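Local atomic coordinates of L-ornithine N(5)-monooxygenase (Pseudomonas aeruginosa, PDB entry 3S5W), a protein that hydroxylates the side-chain nitrogen of L-ornithine with FAD, NADPH and molecular oxygen, the first step toward hydroxamate siderophores such as pyoverdin. Residues R206-S211 against V369-Y375; Y213-M217 against D245-Y250. All coordinates share one frame; numbering follows the deposited sequence.

Interaction 1: R206-S211 against V369-Y375; sequences RVFHHS and VILATGY. With NAP (NADP nicotinamide-adenine-dinucleotide phosphate), chain F.
The imidazole of His-209 turns its edge to one face of the Tyr-375 ring, a T-shaped pair with planes 79° apart and NE2 3.7 Å from Tyr-375 CZ. Over one face of that imidazole sits Leu-371 O; Thr-373 OG1 lies at the edge without a bond there, its hydrogen bond going to Arg-193 O. Extension of CG away from the backbone N of His-209 (chi1 -179°) carries the ring past the end of the neighbouring strand, toward Tyr-375. The Tyr-375 ring has a phosphate oxygen of NADP, O1N, at its edge. The Phe-208 ring has Val-369 O over one face, while its CZ meets Ile-370 CG1 at 3.6 Å, the two side chains lying alongside. On the opposite side of the sheet Val-207 CG1 packs on Leu-371 CD1 at 4.0 Å. Four parallel backbone bonds of 2.7 to 3.0 Å join Val-369 N to Arg-206 O, Phe-208 N to Val-369 O, Leu-371 N to Phe-208 O and His-210 N to Leu-371 O. Beyond them Gly-374 has positive phi (80°), and its lack of a CB avoids a collision with NADP O2A, letting the backbone approach the pyrophosphate. Strand 207-209, outermost in the five-stranded parallel sheet, is thus bonded to the strand whose following loop meets NADP and whose Tyr-375 touches FAD; Tyr-375 OH, buried without a polar partner in the model, leaves that ring held by packing and the His-209 edge.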
# COMPACT_ATOMS: atom_id res chain seq x y z
N ARG A 206 0.57 14.14 18.79
CA ARG A 206 2.04 14.20 18.68
C ARG A 206 2.70 12.92 18.13
O ARG A 206 3.88 12.92 17.78
CB ARG A 206 2.65 14.57 20.04
CG ARG A 206 2.20 15.97 20.48
CD ARG A 206 2.61 16.29 21.89
NE ARG A 206 2.00 15.40 22.87
CZ ARG A 206 2.17 15.53 24.19
NH1 ARG A 206 2.92 16.53 24.65
NH2 ARG A 206 1.62 14.67 25.04
N VAL A 207 1.95 11.82 18.12
CA VAL A 207 2.43 10.54 17.61
C VAL A 207 1.56 10.14 16.44
O VAL A 207 0.33 10.09 16.57
CB VAL A 207 2.38 9.43 18.72
CG1 VAL A 207 2.90 8.08 18.19
CG2 VAL A 207 3.22 9.86 19.92
N PHE A 208 2.16 9.89 15.30
CA PHE A 208 1.38 9.54 14.12
C PHE A 208 2.15 8.68 13.17
O PHE A 208 3.37 8.77 13.12
CB PHE A 208 0.87 10.81 13.38
CG PHE A 208 1.94 11.81 13.03
CD1 PHE A 208 2.33 12.79 13.95
CD2 PHE A 208 2.52 11.82 11.78
CE1 PHE A 208 3.30 13.74 13.61
CE2 PHE A 208 3.49 12.77 11.43
CZ PHE A 208 3.87 13.73 12.34
N HIS A 209 1.43 7.83 12.45
CA HIS A 209 2.03 6.93 11.47
C HIS A 209 2.35 7.72 10.19
O HIS A 209 1.66 8.72 9.86
CB HIS A 209 1.10 5.73 11.19
CG HIS A 209 1.64 4.73 10.22
ND1 HIS A 209 2.40 3.63 10.60
CD2 HIS A 209 1.52 4.64 8.88
CE1 HIS A 209 2.71 2.92 9.53
NE2 HIS A 209 2.17 3.50 8.48
N HIS A 210 3.42 7.31 9.51
CA HIS A 210 3.89 8.00 8.32
C HIS A 210 2.76 8.15 7.28
O HIS A 210 2.78 9.12 6.51
CB HIS A 210 5.08 7.27 7.70
CG HIS A 210 5.55 7.86 6.41
ND1 HIS A 210 5.24 7.32 5.18
CD2 HIS A 210 6.31 8.96 6.16
CE1 HIS A 210 5.80 8.05 4.23
NE2 HIS A 210 6.44 9.05 4.79
N SER A 211 1.82 7.21 7.23
CA SER A 211 0.66 7.27 6.32
C SER A 211 -0.16 8.57 6.49
O SER A 211 -0.89 8.94 5.58
CB SER A 211 -0.25 6.04 6.47
OG SER A 211 -0.77 6.02 7.82
N VAL A 369 6.49 12.32 17.20
CA VAL A 369 7.06 11.02 16.87
C VAL A 369 6.33 10.49 15.62
O VAL A 369 5.11 10.28 15.62
CB VAL A 369 6.99 9.99 18.03
CG1 VAL A 369 7.58 8.64 17.61
CG2 VAL A 369 7.64 10.54 19.32
N ILE A 370 7.10 10.26 14.56
CA ILE A 370 6.57 9.69 13.33
C ILE A 370 6.90 8.20 13.32
O ILE A 370 8.07 7.80 13.42
CB ILE A 370 7.16 10.40 12.07
CG1 ILE A 370 6.97 11.94 12.20
CG2 ILE A 370 6.63 9.77 10.75
CD1 ILE A 370 7.65 12.75 11.04
N LEU A 371 5.87 7.39 13.19
CA LEU A 371 6.01 5.94 13.07
C LEU A 371 6.09 5.55 11.59
O LEU A 371 5.09 5.48 10.91
CB LEU A 371 4.83 5.23 13.77
CG LEU A 371 4.61 5.67 15.22
CD1 LEU A 371 3.35 4.94 15.82
CD2 LEU A 371 5.83 5.38 16.03
N ALA A 372 7.30 5.33 11.09
CA ALA A 372 7.50 4.95 9.69
C ALA A 372 7.73 3.45 9.68
O ALA A 372 8.78 2.93 9.23
CB ALA A 372 8.70 5.74 9.11
N THR A 373 6.72 2.73 10.18
CA THR A 373 6.88 1.33 10.61
C THR A 373 6.12 0.38 9.70
O THR A 373 5.97 -0.83 10.00
CB THR A 373 6.48 1.15 12.12
OG1 THR A 373 5.26 1.86 12.35
CG2 THR A 373 7.54 1.76 13.04
N GLY A 374 5.61 0.90 8.58
CA GLY A 374 5.03 0.02 7.55
C GLY A 374 3.62 -0.46 7.84
O GLY A 374 2.90 0.19 8.58
N TYR A 375 3.22 -1.57 7.24
CA TYR A 375 1.78 -1.93 7.16
C TYR A 375 1.65 -3.41 7.41
O TYR A 375 2.59 -4.17 7.17
CB TYR A 375 1.16 -1.58 5.78
CG TYR A 375 1.25 -0.11 5.47
CD1 TYR A 375 2.46 0.44 5.04
CD2 TYR A 375 0.16 0.74 5.65
CE1 TYR A 375 2.59 1.81 4.80
CE2 TYR A 375 0.28 2.13 5.40
CZ TYR A 375 1.48 2.63 4.96
OH TYR A 375 1.61 3.95 4.73
PA NAP F . 8.89 -1.51 5.69
O1A NAP F . 9.84 -1.78 4.60
O2A NAP F . 8.14 -2.67 6.13
O5B NAP F . 9.70 -0.75 6.82
C5B NAP F . 9.24 -0.86 8.11
C4B NAP F . 10.33 -0.24 8.95
O4B NAP F . 9.75 -0.13 10.22
C3B NAP F . 11.55 -1.16 9.05
O3B NAP F . 12.66 -0.30 9.23
C2B NAP F . 11.22 -1.91 10.36
O2B NAP F . 12.38 -2.27 11.05
C1B NAP F . 10.50 -0.82 11.19
N9A NAP F . 9.65 -1.46 12.21
C8A NAP F . 8.57 -2.29 11.99
N7A NAP F . 8.07 -2.68 13.18
C5A NAP F . 8.83 -2.15 14.15
C6A NAP F . 8.79 -2.24 15.54
N6A NAP F . 7.88 -3.00 16.13
N1A NAP F . 9.73 -1.57 16.27
C2A NAP F . 10.70 -0.80 15.69
N3A NAP F . 10.75 -0.70 14.30
C4A NAP F . 9.84 -1.38 13.56
O3 NAP F . 7.90 -0.29 5.32
PN NAP F . 8.06 1.09 4.45
O1N NAP F . 6.78 1.83 4.65
O2N NAP F . 9.34 1.81 4.75
O5D NAP F . 8.08 0.39 3.00
C5D NAP F . 8.92 0.62 1.89
C4D NAP F . 7.93 0.35 0.76
O4D NAP F . 8.12 1.08 -0.43
C3D NAP F . 7.81 -1.08 0.24
O3D NAP F . 7.40 -1.97 1.24
C2D NAP F . 6.82 -0.84 -0.91
O2D NAP F . 5.44 -0.99 -0.60
C1D NAP F . 7.09 0.63 -1.29
P2B NAP F . 12.99 -3.77 11.06
O1X NAP F . 13.90 -3.70 12.28
O2X NAP F . 13.71 -3.87 9.73
O3X NAP F . 11.86 -4.76 11.16

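Interaction 2: Y213-M217 against D245-Y250; sequences YLEHM and DLNDSY
Tyr-213 reaches across to Asp-245 and gives its hydroxyl proton to OD2, with OH and OD2 2.7 Å apart; the carboxylate receives it on its anti lone pair, and ring and carboxylate planes stand 70° apart. Beside this bond lies the tight part of the contact. Met-217 CE and Leu-246 CD2 approach to 3.5 Å, closer than usual for two carbons, and the same methyl sits over one face of the Tyr-250 ring in a CH-pi contact, 3.9 Å from its centroid. Bends at chi2 (-56°) and chi3 (-59°) fold the methionine so that CE meets both partners; its sulfur lies farther above the same face, a more distant Met-aromatic contact. Met-217 CB meanwhile faces Tyr-250 OH at 3.6 Å. The backbones stay well apart, their short axes 13.6 Å from each other at closest approach, so mainly side chains bridge the gap. Tyr-213, Asp-245 and Leu-246 are buried, whereas Met-217 and Tyr-250 form the looser, partly exposed side. Leu-246 also packs on strand 228-233, placing the contact on one side of the parallel sheet, where helix 237-249 follows that strand in the beta-alpha arrangement of a Rossmann-type NADP-binding domain.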
# COMPACT_ATOMS: atom_id res chain seq x y z
N TYR A 213 1.44 11.58 7.35
CA TYR A 213 2.51 12.57 7.54
C TYR A 213 2.08 14.01 7.20
O TYR A 213 2.23 14.93 8.02
CB TYR A 213 3.73 12.15 6.69
CG TYR A 213 4.87 13.11 6.71
CD1 TYR A 213 4.97 14.14 5.74
CD2 TYR A 213 5.89 13.00 7.68
CE1 TYR A 213 6.04 15.06 5.76
CE2 TYR A 213 6.97 13.92 7.70
CZ TYR A 213 7.04 14.93 6.72
OH TYR A 213 8.07 15.82 6.73
N LEU A 214 1.55 14.21 6.00
CA LEU A 214 1.25 15.57 5.51
C LEU A 214 0.14 16.24 6.32
O LEU A 214 0.15 17.46 6.52
CB LEU A 214 0.94 15.55 4.02
CG LEU A 214 2.17 15.55 3.09
CD1 LEU A 214 1.75 15.41 1.62
CD2 LEU A 214 3.07 16.77 3.28
N GLU A 215 -0.77 15.43 6.83
CA GLU A 215 -1.89 15.91 7.66
C GLU A 215 -1.40 16.51 8.99
O GLU A 215 -1.93 17.53 9.45
CB GLU A 215 -2.90 14.78 7.91
CG GLU A 215 -4.10 15.19 8.76
CD GLU A 215 -5.16 15.93 7.94
OE1 GLU A 215 -4.81 16.62 6.94
OE2 GLU A 215 -6.36 15.81 8.29
N HIS A 216 -0.38 15.91 9.59
CA HIS A 216 0.14 16.37 10.88
C HIS A 216 1.22 17.39 10.74
O HIS A 216 1.38 18.22 11.62
CB HIS A 216 0.68 15.21 11.70
CG HIS A 216 -0.39 14.36 12.27
ND1 HIS A 216 -0.95 13.31 11.58
CD2 HIS A 216 -1.03 14.42 13.47
CE1 HIS A 216 -1.89 12.75 12.32
NE2 HIS A 216 -1.95 13.40 13.47
N MET A 217 1.99 17.33 9.65
CA MET A 217 3.04 18.30 9.44
C MET A 217 2.50 19.67 8.95
O MET A 217 3.20 20.68 9.07
CB MET A 217 4.13 17.74 8.53
CG MET A 217 4.92 16.59 9.16
SD MET A 217 5.70 16.93 10.78
CE MET A 217 6.78 18.30 10.37
N ASP A 245 12.49 14.83 3.95
CA ASP A 245 11.54 15.93 3.97
C ASP A 245 11.72 16.89 5.16
O ASP A 245 11.73 18.12 4.99
CB ASP A 245 10.10 15.45 3.94
CG ASP A 245 9.15 16.55 3.49
OD1 ASP A 245 9.32 17.04 2.36
OD2 ASP A 245 8.25 16.90 4.26
N LEU A 246 11.87 16.35 6.38
CA LEU A 246 12.17 17.21 7.53
C LEU A 246 13.45 18.00 7.30
O LEU A 246 13.48 19.24 7.52
CB LEU A 246 12.24 16.42 8.85
CG LEU A 246 10.88 15.79 9.24
CD1 LEU A 246 11.06 14.87 10.44
CD2 LEU A 246 9.86 16.87 9.55
N ASN A 247 14.50 17.32 6.85
CA ASN A 247 15.78 17.99 6.64
C ASN A 247 15.66 19.16 5.66
O ASN A 247 16.20 20.28 5.91
CB ASN A 247 16.81 17.01 6.08
CG ASN A 247 18.18 17.67 5.84
OD1 ASN A 247 18.88 18.01 6.79
ND2 ASN A 247 18.55 17.86 4.57
N ASP A 248 14.97 18.89 4.54
CA ASP A 248 14.90 19.83 3.42
C ASP A 248 13.89 20.96 3.65
O ASP A 248 14.13 22.07 3.20
CB ASP A 248 14.58 19.11 2.09
CG ASP A 248 15.72 18.22 1.58
OD1 ASP A 248 16.82 18.24 2.17
OD2 ASP A 248 15.50 17.50 0.58
N SER A 249 12.79 20.69 4.34
CA SER A 249 11.63 21.60 4.33
C SER A 249 11.28 22.22 5.67
O SER A 249 10.48 23.16 5.72
CB SER A 249 10.40 20.88 3.81
OG SER A 249 10.50 20.81 2.43
N TYR A 250 11.85 21.67 6.74
CA TYR A 250 11.56 22.12 8.09
C TYR A 250 12.85 22.46 8.80
O TYR A 250 13.30 21.70 9.65
CB TYR A 250 10.77 21.06 8.85
CG TYR A 250 9.42 20.82 8.23
CD1 TYR A 250 9.28 19.96 7.14
CD2 TYR A 250 8.29 21.47 8.73
CE1 TYR A 250 8.05 19.77 6.55
CE2 TYR A 250 7.06 21.29 8.15
CZ TYR A 250 6.95 20.43 7.06
OH TYR A 250 5.72 20.22 6.49

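Interaction 2 lies against the sheet side of interaction 1 that carries Phe-208 and Ile-370, and the two centres are about 12 Å apart. Strand 207-209 leads almost directly into helix 213-217, and the rings of Phe-208 and His-216 stack. Ile-370 CD1 packs on Tyr-213 CE2 at 3.6 Å, while Phe-208 CZ lies 4.0 Å from Met-217 SD. Helix 237-249 serves both contacts: its start meets His-210 and Ala-372 through Ser-238 and Ala-239, its end supplies Asp-245 and Leu-246. Interaction 1 touches NADP directly and FAD through Tyr-375; in interaction 2 the Tyr-213 side chain remains about 11 Å from NADP and 9 Å from FAD.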